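Local coordinates for protein Myo-inositol phosphohydrolase (Mitsuokella multacida, PDB 4WU3) that probably removes phosphate from inositol phosphates such as phytate, as a phosphatase related in fold to the protein tyrosine phosphatases and carrying two such family regions, at residues I151-P154 against L155-Q159; T548-M551 against A552-D555; G565-L568 against S569-L573; Y596-K599 against A600-E604; E604-Y607 against Q608-E612. The protein carries 2 engineered substitutions. All blocks are in the same frame, centred on the assembly; numbering follows the deposited sequence.

Contact 1 of 5, residues I151-P154 against L155-Q159; sequences IIIP and LEKEQ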
# COMPACT_ATOMS: atom_id res chain seq x y z
N ILE A 151 -8.38 -1.60 -21.95
CA ILE A 151 -7.25 -0.93 -22.56
C ILE A 151 -6.11 -1.93 -22.78
O ILE A 151 -5.47 -1.95 -23.84
CB ILE A 151 -6.78 0.25 -21.70
CG1 ILE A 151 -7.78 1.41 -21.79
CG2 ILE A 151 -5.42 0.73 -22.15
CD1 ILE A 151 -7.86 2.01 -23.17
N ILE A 152 -5.87 -2.78 -21.77
CA ILE A 152 -4.70 -3.68 -21.78
C ILE A 152 -4.74 -4.71 -22.91
O ILE A 152 -3.75 -4.92 -23.60
CB ILE A 152 -4.54 -4.40 -20.43
CG1 ILE A 152 -4.09 -3.41 -19.37
CG2 ILE A 152 -3.55 -5.55 -20.54
CD1 ILE A 152 -4.19 -3.93 -17.95
N ILE A 153 -5.88 -5.36 -23.11
CA ILE A 153 -5.98 -6.43 -24.11
C ILE A 153 -5.67 -5.93 -25.53
O ILE A 153 -4.81 -6.50 -26.22
CB ILE A 153 -7.36 -7.13 -24.07
CG1 ILE A 153 -7.59 -7.80 -22.70
CG2 ILE A 153 -7.49 -8.16 -25.19
CD1 ILE A 153 -6.48 -8.73 -22.28
N PRO A 154 -6.38 -4.88 -25.99
CA PRO A 154 -6.06 -4.36 -27.33
C PRO A 154 -4.68 -3.70 -27.44
O PRO A 154 -4.06 -3.73 -28.49
CB PRO A 154 -7.17 -3.33 -27.60
CG PRO A 154 -7.79 -3.04 -26.27
CD PRO A 154 -7.60 -4.28 -25.43
N LEU A 155 -4.19 -3.12 -26.35
CA LEU A 155 -2.85 -2.54 -26.34
C LEU A 155 -1.79 -3.62 -26.56
O LEU A 155 -0.87 -3.46 -27.38
CB LEU A 155 -2.60 -1.79 -25.03
CG LEU A 155 -1.20 -1.18 -24.92
CD1 LEU A 155 -0.90 -0.26 -26.10
CD2 LEU A 155 -1.04 -0.43 -23.60
N GLU A 156 -1.92 -4.71 -25.81
CA GLU A 156 -1.04 -5.89 -25.95
C GLU A 156 -1.04 -6.46 -27.38
O GLU A 156 0.02 -6.80 -27.90
CB GLU A 156 -1.50 -6.96 -24.95
CG GLU A 156 -0.75 -8.28 -24.95
CD GLU A 156 -1.23 -9.21 -23.83
OE1 GLU A 156 -2.34 -9.79 -23.94
OE2 GLU A 156 -0.50 -9.34 -22.82
N LYS A 157 -2.20 -6.59 -28.01
CA LYS A 157 -2.27 -7.06 -29.38
C LYS A 157 -1.50 -6.13 -30.33
O LYS A 157 -0.76 -6.60 -31.22
CB LYS A 157 -3.73 -7.22 -29.84
CG LYS A 157 -4.41 -8.42 -29.19
CD LYS A 157 -5.91 -8.48 -29.42
CE LYS A 157 -6.52 -9.65 -28.64
NZ LYS A 157 -8.01 -9.70 -28.74
N GLU A 158 -1.67 -4.83 -30.12
CA GLU A 158 -0.97 -3.81 -30.91
C GLU A 158 0.54 -3.87 -30.72
O GLU A 158 1.30 -3.80 -31.69
CB GLU A 158 -1.46 -2.41 -30.51
CG GLU A 158 -0.64 -1.29 -31.11
CD GLU A 158 -1.09 0.08 -30.66
OE1 GLU A 158 -1.62 0.19 -29.54
OE2 GLU A 158 -0.92 1.04 -31.44
N GLN A 159 0.98 -3.98 -29.47
CA GLN A 159 2.40 -4.09 -29.16
C GLN A 159 3.03 -5.26 -29.90
O GLN A 159 4.07 -5.12 -30.53
CB GLN A 159 2.62 -4.22 -27.65
CG GLN A 159 2.36 -2.91 -26.90
CD GLN A 159 2.19 -3.09 -25.40
OE1 GLN A 159 1.48 -3.97 -24.94
NE2 GLN A 159 2.82 -2.22 -24.64
O HOH W 1 -4.11 -9.34 -25.69
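Glu156 N donates to Ile152 O at 2.9 Å, the straightest of the four backbone bonds between 151-154 and 155-159 (N-H...O 168°), while a water ties the Glu156 side chain to the next carbonyl along. That water donates to Ile153 O at 3.0 Å and to Glu156 OE1 at a short 2.5 Å. Ile153 O therefore has two donors, the other being Lys157 N at 3.2 Å. The buried carboxylate is met on both oxygens from outside the helix: OE1 forms a salt bridge with Arg208 and OE2 accepts the backbone N-H of His126. With CG anti to the backbone N (chi1 179°) and the chain extended beyond it, Glu156 carries this charge well off the helix, and the water bridges back.

The backbone bonds belong to the i to i+4 ladder of helix 149-161, completed by Leu155 N to Ile151 O and Glu158 N to Pro154 O. Pro154 has no N-H to give to the preceding turn, and the helix kinks there. Ile152 and Ile153 pack on strand 205-211, an outer strand of a mixed sheet, whereas Ile151 leans on helix 593-613. Further out, Lys157 lays its extended chain past Ile153, with CG 3.6 Å from Ile153 O and CE 3.9 Å from the CG2 branch of Ile153. Leu155 reaches Asn144 and Arg147.

Contact 2 of 5, residues T548-M551 against A552-D555; sequences TAYM and AMYD
Between 548-551 and 552-555 the backbone runs as regular helix, with Ala552, Met553, Tyr554 and Asp555 each donating to the carbonyl four residues back, from Ala552 N to Thr548 O (2.9 Å) through Asp555 N to Met551 O. This is helix 545-558, which starts within the pocket-lining run Ser540 to Arg546, consistent with the P-loop leading into its helix in protein tyrosine phosphatases. Thr548, its side chain about 7 Å from the bound inositol phosphate, joins helix and loop through OG1, hydrogen-bonded to Ala544 O and to Asn577 N.

The main side-chain contact is a Met-aromatic pair one turn apart. Met553 CG lies beside its own backbone N; the chain runs extended through chi2 and bends at chi3 (-91°), which folds its methyl back over the Tyr550 ring. Met553 CE stands over the ring centre, 4.1 Å from the Tyr550 centroid and 8° off the normal, so this is a CH-pi contact on the face. The sulfur is farther off: Met553 SD lies 5.4 Å from the Tyr550 centroid, above the same ring. Beyond the pair, Tyr550 and Met551 both pack on Phe538 of strand 535-539, which joins the helix to the mixed sheet.

At the far end Asp555 reaches across to helix 564-573, where Arg570 and Gln571 take up its carboxylate. Back at the methionine, Met553 CE also rests 3.5 Å from Ala549 O and 4.4 Å from Ala549 CB.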
# COMPACT_ATOMS: atom_id res chain seq x y z
N THR A 548 -16.97 14.69 -33.52
CA THR A 548 -15.99 14.71 -34.60
C THR A 548 -15.60 13.30 -35.04
O THR A 548 -15.34 13.06 -36.22
CB THR A 548 -14.71 15.48 -34.22
OG1 THR A 548 -15.06 16.76 -33.68
CG2 THR A 548 -13.86 15.68 -35.45
N ALA A 549 -15.57 12.37 -34.09
CA ALA A 549 -15.37 10.96 -34.41
C ALA A 549 -16.44 10.45 -35.40
O ALA A 549 -16.12 9.90 -36.45
CB ALA A 549 -15.38 10.12 -33.14
N TYR A 550 -17.71 10.62 -35.05
CA TYR A 550 -18.78 10.18 -35.94
C TYR A 550 -18.79 10.94 -37.26
O TYR A 550 -18.96 10.33 -38.33
CB TYR A 550 -20.14 10.25 -35.23
CG TYR A 550 -20.44 8.98 -34.47
CD1 TYR A 550 -21.02 7.89 -35.11
CD2 TYR A 550 -20.11 8.86 -33.12
CE1 TYR A 550 -21.27 6.71 -34.42
CE2 TYR A 550 -20.36 7.68 -32.43
CZ TYR A 550 -20.94 6.61 -33.08
OH TYR A 550 -21.19 5.44 -32.38
N MET A 551 -18.57 12.25 -37.22
CA MET A 551 -18.52 13.02 -38.47
C MET A 551 -17.41 12.51 -39.41
O MET A 551 -17.62 12.39 -40.62
CB MET A 551 -18.35 14.51 -38.20
CG MET A 551 -19.56 15.16 -37.56
SD MET A 551 -19.26 16.82 -36.93
CE MET A 551 -19.32 17.74 -38.48
N ALA A 552 -16.24 12.20 -38.85
CA ALA A 552 -15.12 11.70 -39.62
C ALA A 552 -15.41 10.31 -40.20
O ALA A 552 -15.00 10.00 -41.31
CB ALA A 552 -13.87 11.66 -38.76
N MET A 553 -16.12 9.48 -39.44
CA MET A 553 -16.47 8.14 -39.93
C MET A 553 -17.47 8.20 -41.08
O MET A 553 -17.36 7.44 -42.05
CB MET A 553 -17.03 7.29 -38.79
CG MET A 553 -15.97 6.71 -37.88
SD MET A 553 -16.67 5.59 -36.67
CE MET A 553 -17.01 6.69 -35.29
N TYR A 554 -18.46 9.07 -40.96
CA TYR A 554 -19.44 9.26 -42.01
C TYR A 554 -18.79 9.88 -43.26
O TYR A 554 -19.02 9.42 -44.37
CB TYR A 554 -20.58 10.13 -41.50
CG TYR A 554 -21.74 10.28 -42.46
CD1 TYR A 554 -22.34 9.17 -43.03
CD2 TYR A 554 -22.25 11.52 -42.77
CE1 TYR A 554 -23.40 9.29 -43.90
CE2 TYR A 554 -23.32 11.66 -43.64
CZ TYR A 554 -23.89 10.54 -44.20
OH TYR A 554 -24.96 10.68 -45.07
N ASP A 555 -17.98 10.92 -43.07
CA ASP A 555 -17.24 11.52 -44.16
C ASP A 555 -16.49 10.44 -44.95
O ASP A 555 -16.63 10.35 -46.17
CB ASP A 555 -16.26 12.57 -43.62
CG ASP A 555 -15.75 13.54 -44.69
OD1 ASP A 555 -16.05 13.36 -45.90
OD2 ASP A 555 -15.03 14.50 -44.32

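Contact 3 of 5, residues G565-L568 against S569-L573; sequences GDIL and SRQYL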
# COMPACT_ATOMS: atom_id res chain seq x y z
N GLY A 565 -5.78 11.45 -43.62
CA GLY A 565 -5.31 12.74 -43.16
C GLY A 565 -6.12 13.93 -43.65
O GLY A 565 -6.25 14.93 -42.93
N ASP A 566 -6.65 13.86 -44.87
CA ASP A 566 -7.50 14.93 -45.39
C ASP A 566 -8.86 14.98 -44.67
O ASP A 566 -9.36 16.06 -44.32
CB ASP A 566 -7.70 14.79 -46.90
CG ASP A 566 -6.52 15.30 -47.70
OD1 ASP A 566 -5.48 15.65 -47.11
OD2 ASP A 566 -6.62 15.35 -48.95
N ILE A 567 -9.44 13.81 -44.44
CA ILE A 567 -10.69 13.72 -43.69
C ILE A 567 -10.50 14.33 -42.29
O ILE A 567 -11.23 15.25 -41.89
CB ILE A 567 -11.12 12.25 -43.51
CG1 ILE A 567 -11.45 11.61 -44.87
CG2 ILE A 567 -12.30 12.15 -42.57
CD1 ILE A 567 -12.76 12.06 -45.47
N LEU A 568 -9.52 13.84 -41.55
CA LEU A 568 -9.31 14.31 -40.18
C LEU A 568 -8.98 15.80 -40.17
O LEU A 568 -9.44 16.56 -39.31
CB LEU A 568 -8.21 13.50 -39.50
CG LEU A 568 -8.54 12.02 -39.35
CD1 LEU A 568 -7.52 11.32 -38.45
CD2 LEU A 568 -9.95 11.80 -38.81
N SER A 569 -8.19 16.22 -41.15
CA SER A 569 -7.80 17.61 -41.24
C SER A 569 -9.00 18.53 -41.53
O SER A 569 -9.19 19.54 -40.86
CB SER A 569 -6.71 17.77 -42.30
OG SER A 569 -5.56 17.02 -41.93
N ARG A 570 -9.84 18.18 -42.50
CA ARG A 570 -10.95 19.06 -42.78
C ARG A 570 -12.00 19.04 -41.67
O ARG A 570 -12.56 20.09 -41.33
CB ARG A 570 -11.57 18.76 -44.15
CG ARG A 570 -12.27 17.43 -44.28
CD ARG A 570 -12.30 17.05 -45.75
NE ARG A 570 -13.36 16.12 -46.08
CZ ARG A 570 -13.65 15.74 -47.31
NH1 ARG A 570 -14.62 14.90 -47.54
NH2 ARG A 570 -12.96 16.20 -48.33
N GLN A 571 -12.25 17.88 -41.06
CA GLN A 571 -13.18 17.83 -39.92
C GLN A 571 -12.65 18.69 -38.75
O GLN A 571 -13.43 19.31 -38.02
CB GLN A 571 -13.45 16.39 -39.47
CG GLN A 571 -14.25 15.55 -40.46
CD GLN A 571 -15.53 16.22 -40.91
OE1 GLN A 571 -16.19 16.93 -40.14
NE2 GLN A 571 -15.90 15.99 -42.15
N TYR A 572 -11.33 18.73 -38.59
CA TYR A 572 -10.71 19.62 -37.61
C TYR A 572 -10.89 21.06 -38.05
O TYR A 572 -11.35 21.91 -37.28
CB TYR A 572 -9.22 19.31 -37.42
CG TYR A 572 -8.49 20.36 -36.60
CD1 TYR A 572 -8.60 20.40 -35.23
CD2 TYR A 572 -7.70 21.32 -37.22
CE1 TYR A 572 -7.96 21.36 -34.48
CE2 TYR A 572 -7.04 22.29 -36.47
CZ TYR A 572 -7.17 22.30 -35.10
OH TYR A 572 -6.52 23.25 -34.33
N LEU A 573 -10.54 21.34 -39.30
CA LEU A 573 -10.57 22.70 -39.81
C LEU A 573 -11.98 23.27 -39.76
O LEU A 573 -12.16 24.45 -39.54
CB LEU A 573 -10.02 22.77 -41.23
CG LEU A 573 -8.51 22.55 -41.27
CD1 LEU A 573 -8.02 22.45 -42.70
CD2 LEU A 573 -7.79 23.67 -40.55
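Ile567 sets its CD1 methyl over one face of the Arg570 guanidinium, 4.0 Å from NH1, the two side chains lying at a slant to each other. Arg570 gets there from an unusual start: CG sits between the backbone N and the carbonyl carbon (chi1 68°), and the chain then runs extended to NE. This presses Arg570 CG to 3.2 Å from Asp566 O, the same oxygen that accepts Arg570 N at 2.8 Å. The guanidinium leaves the helix for Asp555 OD1, a salt bridge through NH1, and for the carbonyls of Thr381 and Lys383 through NH2.

Arg570 thus ties helix 564-573 to helix 545-558, the one that starts at the phosphate-binding loop, and to the loop around Thr381. Gln571, bent at chi2, also sends NE2 to Asp555 OD2. A leucine in place of Arg570 would probably leave the buried Asp555 carboxylate without its positive mate and those two loop carbonyls without this donor.

Ser569 keeps OG beside its own backbone N, which brings it back to Gly565 O. That oxygen takes both Ser569 N (2.9 Å) and Ser569 OG, the latter at a very short 2.4 Å whose exact length is doubtful; OG is also bonded to Thr377 N.

Contact 4 of 5, residues Y596-K599 against A600-E604; sequences YHQK and AHMIE. With 4IP (inositol-(1,3,4,5)-tetrakisphosphate), chain F.
Ala600 N donates to Tyr596 O at 2.9 Å, and the same backbone bond recurs from His601 to His597, Met602 to Gln598 and Ile603 to Lys599, all of similar length.

Ligand contact comes from Tyr596 alone here. CG lies beside the backbone N (chi1 -73°), and the ring points its hydroxyl edge at the 5-phosphate of the bound inositol-(1,3,4,5)-tetrakisphosphate, with OPG near the ring plane. The modelled OH is too close to that phosphate for its distance to be trusted, but Tyr596 CE1 lies 3.8 Å from OPH of the ligand. Tyr581 meets the ring edge-to-face. Tyr596, in the first turn of helix 593-613, with Lys592 just ahead of it, forms part of the ligand pocket.

His597 has its partners outside the helix: NE2 bonds to Glu158 and ND1 to Glu582.

Packing within the helix is mostly side chain against carbonyl. Met602, bent at chi2 and chi3, brings CG to 3.2 Å from Gln598 O and 4.2 Å from Gln598 CG. Ile603 places CG2 between its own N and carbonyl carbon, 3.3 Å from Lys599 O, while CG1 leads off toward Leu568, and the side chain also touches Trp514.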
# COMPACT_ATOMS: atom_id res chain seq x y z
N TYR A 596 -7.08 8.66 -25.88
CA TYR A 596 -6.67 9.34 -27.10
C TYR A 596 -5.89 8.39 -28.01
O TYR A 596 -6.08 8.38 -29.22
CB TYR A 596 -5.75 10.52 -26.79
CG TYR A 596 -6.42 11.73 -26.19
CD1 TYR A 596 -7.65 12.18 -26.66
CD2 TYR A 596 -5.80 12.46 -25.18
CE1 TYR A 596 -8.25 13.31 -26.12
CE2 TYR A 596 -6.40 13.59 -24.63
CZ TYR A 596 -7.63 14.01 -25.10
OH TYR A 596 -8.22 15.14 -24.57
N HIS A 597 -5.01 7.60 -27.41
CA HIS A 597 -4.21 6.68 -28.20
C HIS A 597 -5.10 5.66 -28.89
O HIS A 597 -4.90 5.32 -30.05
CB HIS A 597 -3.20 5.94 -27.33
CG HIS A 597 -2.58 4.76 -28.01
ND1 HIS A 597 -1.62 4.90 -29.00
CD2 HIS A 597 -2.80 3.44 -27.88
CE1 HIS A 597 -1.27 3.70 -29.43
NE2 HIS A 597 -1.97 2.80 -28.77
N GLN A 598 -6.07 5.16 -28.15
CA GLN A 598 -7.01 4.19 -28.68
C GLN A 598 -7.79 4.83 -29.85
O GLN A 598 -8.07 4.17 -30.85
CB GLN A 598 -7.92 3.72 -27.55
CG GLN A 598 -9.07 2.82 -27.95
CD GLN A 598 -9.71 2.18 -26.74
OE1 GLN A 598 -10.08 2.87 -25.78
NE2 GLN A 598 -9.82 0.86 -26.75
N LYS A 599 -8.12 6.11 -29.74
CA LYS A 599 -8.83 6.76 -30.83
C LYS A 599 -7.94 6.89 -32.06
O LYS A 599 -8.36 6.64 -33.18
CB LYS A 599 -9.33 8.14 -30.42
CG LYS A 599 -10.53 8.13 -29.49
CD LYS A 599 -10.89 9.57 -29.14
CE LYS A 599 -12.09 9.66 -28.23
NZ LYS A 599 -12.23 11.07 -27.77
N ALA A 600 -6.70 7.31 -31.83
CA ALA A 600 -5.77 7.47 -32.92
C ALA A 600 -5.63 6.16 -33.68
O ALA A 600 -5.62 6.13 -34.90
CB ALA A 600 -4.43 7.92 -32.39
N HIS A 601 -5.54 5.06 -32.94
CA HIS A 601 -5.34 3.74 -33.52
C HIS A 601 -6.59 3.29 -34.27
O HIS A 601 -6.51 2.87 -35.43
CB HIS A 601 -5.04 2.76 -32.39
CG HIS A 601 -4.55 1.43 -32.85
ND1 HIS A 601 -5.27 0.27 -32.66
CD2 HIS A 601 -3.41 1.06 -33.47
CE1 HIS A 601 -4.59 -0.75 -33.15
NE2 HIS A 601 -3.46 -0.30 -33.65
N MET A 602 -7.75 3.40 -33.62
CA MET A 602 -8.98 2.84 -34.15
C MET A 602 -9.54 3.63 -35.32
O MET A 602 -10.23 3.05 -36.17
CB MET A 602 -10.04 2.71 -33.04
CG MET A 602 -9.70 1.70 -31.96
SD MET A 602 -9.43 0.02 -32.57
CE MET A 602 -11.08 -0.48 -33.02
N ILE A 603 -9.28 4.94 -35.39
CA ILE A 603 -9.79 5.72 -36.51
C ILE A 603 -9.08 5.32 -37.81
O ILE A 603 -9.69 5.32 -38.88
CB ILE A 603 -9.69 7.24 -36.29
CG1 ILE A 603 -10.45 8.01 -37.38
CG2 ILE A 603 -8.23 7.69 -36.29
CD1 ILE A 603 -11.93 7.70 -37.44
N GLU A 604 -7.80 4.96 -37.71
CA GLU A 604 -7.07 4.38 -38.83
C GLU A 604 -7.65 3.03 -39.23
O GLU A 604 -7.79 2.74 -40.43
CB GLU A 604 -5.61 4.15 -38.48
CG GLU A 604 -4.78 5.40 -38.49
CD GLU A 604 -3.30 5.12 -38.30
OE1 GLU A 604 -2.96 4.02 -37.80
OE2 GLU A 604 -2.48 6.00 -38.64
C1 4IP F . -15.79 16.01 -24.95
O1 4IP F . -16.48 16.21 -26.18
C2 4IP F . -16.48 16.78 -23.83
O2 4IP F . -16.58 18.15 -24.20
C3 4IP F . -15.70 16.70 -22.53
O3 4IP F . -16.36 17.47 -21.52
C4 4IP F . -14.26 17.20 -22.69
O4 4IP F . -13.56 17.01 -21.46
C5 4IP F . -13.57 16.43 -23.81
O5 4IP F . -12.24 16.92 -24.01
C6 4IP F . -14.35 16.50 -25.12
O6 4IP F . -13.70 15.74 -26.13
P1 4IP F . -17.78 15.35 -26.60
O1P 4IP F . -17.24 13.98 -26.89
O2P 4IP F . -18.30 16.11 -27.80
O3P 4IP F . -18.69 15.44 -25.40
P3 4IP F . -16.81 16.78 -20.13
O4P 4IP F . -15.62 15.93 -19.75
O5P 4IP F . -18.06 16.01 -20.50
O6P 4IP F . -17.05 17.94 -19.19
P4 4IP F . -12.73 18.19 -20.75
O7P 4IP F . -13.67 19.37 -20.72
O8P 4IP F . -12.43 17.62 -19.38
O9P 4IP F . -11.52 18.37 -21.65
P5 4IP F . -11.05 15.90 -24.37
OPF 4IP F . -11.44 14.58 -23.73
OPG 4IP F . -9.84 16.56 -23.75
OPH 4IP F . -11.04 15.86 -25.88

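Contact 5 of 5, residues E604-Y607 against Q608-E612; sequences EKFY and QYVQE
Tyr607 holds CG anti to its N (chi1 -179°), while Gln611, one turn on, keeps CG beside its N and bends at chi2; these bring the amide close to the phenol, the two chains crossing at a slant though ring and amide planes are only 19° apart. Gln611 NE2 comes 3.3 Å from Tyr607 CZ, and Gln611 CG lies 3.6 Å from Tyr607 CE2. NE2 and Tyr607 OH do not bond to each other, the angle being poor. Instead NE2 donates to Pro560 O, and OH has a weak bond to Val562 O. Cut back to an alanine here, the tyrosine would probably leave a gap beside Met556 and Leu564, and the Gln611 amide without the ring it packs against.

The same anti torsion at Phe606 and Tyr609 sends their rings off another side of helix 593-613. They meet obliquely, planes at 43°, with Phe606 CE1 3.8 Å from Tyr609 CD2. Val610 CG2 comes up to Phe606 CE2 at 3.5 Å. Phe606 packs on helices 517-529 and 545-558, Tyr609 on 517-529, and Trp622 of helix 622-626 meets both rings edge-to-face.

On the exposed side Gln608, fully extended, gives NE2 to Glu612 OE2 at 2.8 Å.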
# COMPACT_ATOMS: atom_id res chain seq x y z
N GLU A 604 -7.80 4.96 -37.71
CA GLU A 604 -7.07 4.38 -38.83
C GLU A 604 -7.65 3.03 -39.23
O GLU A 604 -7.79 2.74 -40.43
CB GLU A 604 -5.61 4.15 -38.48
CG GLU A 604 -4.78 5.40 -38.49
CD GLU A 604 -3.30 5.12 -38.30
OE1 GLU A 604 -2.96 4.02 -37.80
OE2 GLU A 604 -2.48 6.00 -38.64
N LYS A 605 -7.94 2.19 -38.25
CA LYS A 605 -8.55 0.91 -38.55
C LYS A 605 -9.84 1.14 -39.31
O LYS A 605 -10.07 0.54 -40.36
CB LYS A 605 -8.78 0.09 -37.28
CG LYS A 605 -7.51 -0.56 -36.76
CD LYS A 605 -7.78 -1.71 -35.80
CE LYS A 605 -6.50 -2.49 -35.54
NZ LYS A 605 -6.69 -3.60 -34.56
N PHE A 606 -10.66 2.05 -38.82
CA PHE A 606 -11.95 2.28 -39.45
C PHE A 606 -11.77 2.76 -40.89
O PHE A 606 -12.56 2.42 -41.75
CB PHE A 606 -12.80 3.27 -38.66
CG PHE A 606 -14.16 3.44 -39.23
CD1 PHE A 606 -15.17 2.58 -38.88
CD2 PHE A 606 -14.42 4.46 -40.14
CE1 PHE A 606 -16.43 2.73 -39.41
CE2 PHE A 606 -15.68 4.61 -40.67
CZ PHE A 606 -16.68 3.75 -40.31
N TYR A 607 -10.73 3.55 -41.14
CA TYR A 607 -10.42 3.95 -42.51
C TYR A 607 -10.18 2.73 -43.38
O TYR A 607 -10.71 2.63 -44.50
CB TYR A 607 -9.19 4.86 -42.53
CG TYR A 607 -8.83 5.32 -43.91
CD1 TYR A 607 -9.44 6.43 -44.48
CD2 TYR A 607 -7.89 4.64 -44.67
CE1 TYR A 607 -9.12 6.86 -45.75
CE2 TYR A 607 -7.55 5.05 -45.94
CZ TYR A 607 -8.17 6.16 -46.48
OH TYR A 607 -7.85 6.57 -47.75
N GLN A 608 -9.40 1.77 -42.87
CA GLN A 608 -9.14 0.53 -43.60
C GLN A 608 -10.44 -0.23 -43.86
O GLN A 608 -10.65 -0.79 -44.94
CB GLN A 608 -8.17 -0.38 -42.84
CG GLN A 608 -7.94 -1.70 -43.57
CD GLN A 608 -6.95 -2.63 -42.89
OE1 GLN A 608 -6.40 -2.31 -41.85
NE2 GLN A 608 -6.76 -3.81 -43.48
N TYR A 609 -11.29 -0.28 -42.84
CA TYR A 609 -12.56 -0.98 -42.96
C TYR A 609 -13.36 -0.42 -44.13
O TYR A 609 -13.97 -1.16 -44.90
CB TYR A 609 -13.35 -0.87 -41.65
CG TYR A 609 -14.82 -1.19 -41.80
CD1 TYR A 609 -15.26 -2.50 -41.93
CD2 TYR A 609 -15.78 -0.17 -41.80
CE1 TYR A 609 -16.60 -2.79 -42.06
CE2 TYR A 609 -17.12 -0.47 -41.93
CZ TYR A 609 -17.52 -1.78 -42.07
OH TYR A 609 -18.85 -2.11 -42.20
N VAL A 610 -13.37 0.90 -44.25
CA VAL A 610 -14.09 1.57 -45.31
C VAL A 610 -13.47 1.22 -46.66
O VAL A 610 -14.17 0.84 -47.60
CB VAL A 610 -14.10 3.09 -45.12
CG1 VAL A 610 -14.57 3.78 -46.39
CG2 VAL A 610 -14.99 3.48 -43.95
N GLN A 611 -12.16 1.35 -46.76
CA GLN A 611 -11.48 1.04 -48.01
C GLN A 611 -11.92 -0.31 -48.55
O GLN A 611 -12.12 -0.46 -49.75
CB GLN A 611 -9.97 1.03 -47.80
CG GLN A 611 -9.38 2.42 -47.57
CD GLN A 611 -9.62 3.36 -48.74
OE1 GLN A 611 -9.29 3.05 -49.88
NE2 GLN A 611 -10.22 4.50 -48.46
N GLU A 612 -12.12 -1.28 -47.65
CA GLU A 612 -12.37 -2.67 -48.01
C GLU A 612 -13.83 -3.05 -48.17
O GLU A 612 -14.13 -4.09 -48.76
CB GLU A 612 -11.80 -3.61 -46.94
CG GLU A 612 -10.28 -3.67 -46.94
CD GLU A 612 -9.74 -4.62 -45.89
OE1 GLU A 612 -10.51 -5.47 -45.38
OE2 GLU A 612 -8.55 -4.51 -45.58

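Overall arrangement
Along the chain the contacts come in series, on helices 149-161 (contact 1), 545-558 (contact 2), 564-573 (contact 3) and 593-613 (contacts 4 and 5). Contacts 4 and 5 are successive parts of one helix, share Glu604, and have centres 12 Å apart. The centres of contacts 2 and 3, on neighbouring helices, are 10 Å apart. Met553 of contact 2 touches both Ile603 of contact 4 and Phe606 of contact 5, and Leu568 of contact 3 also meets Ile603, so the three helices pack as one group. The centres of contacts 1 and 4 are 12 Å apart; helix 593-613 thus touches helix 149-161 on one side and helices 545-558 and 564-573 on another, while Tyr596 faces the ligand.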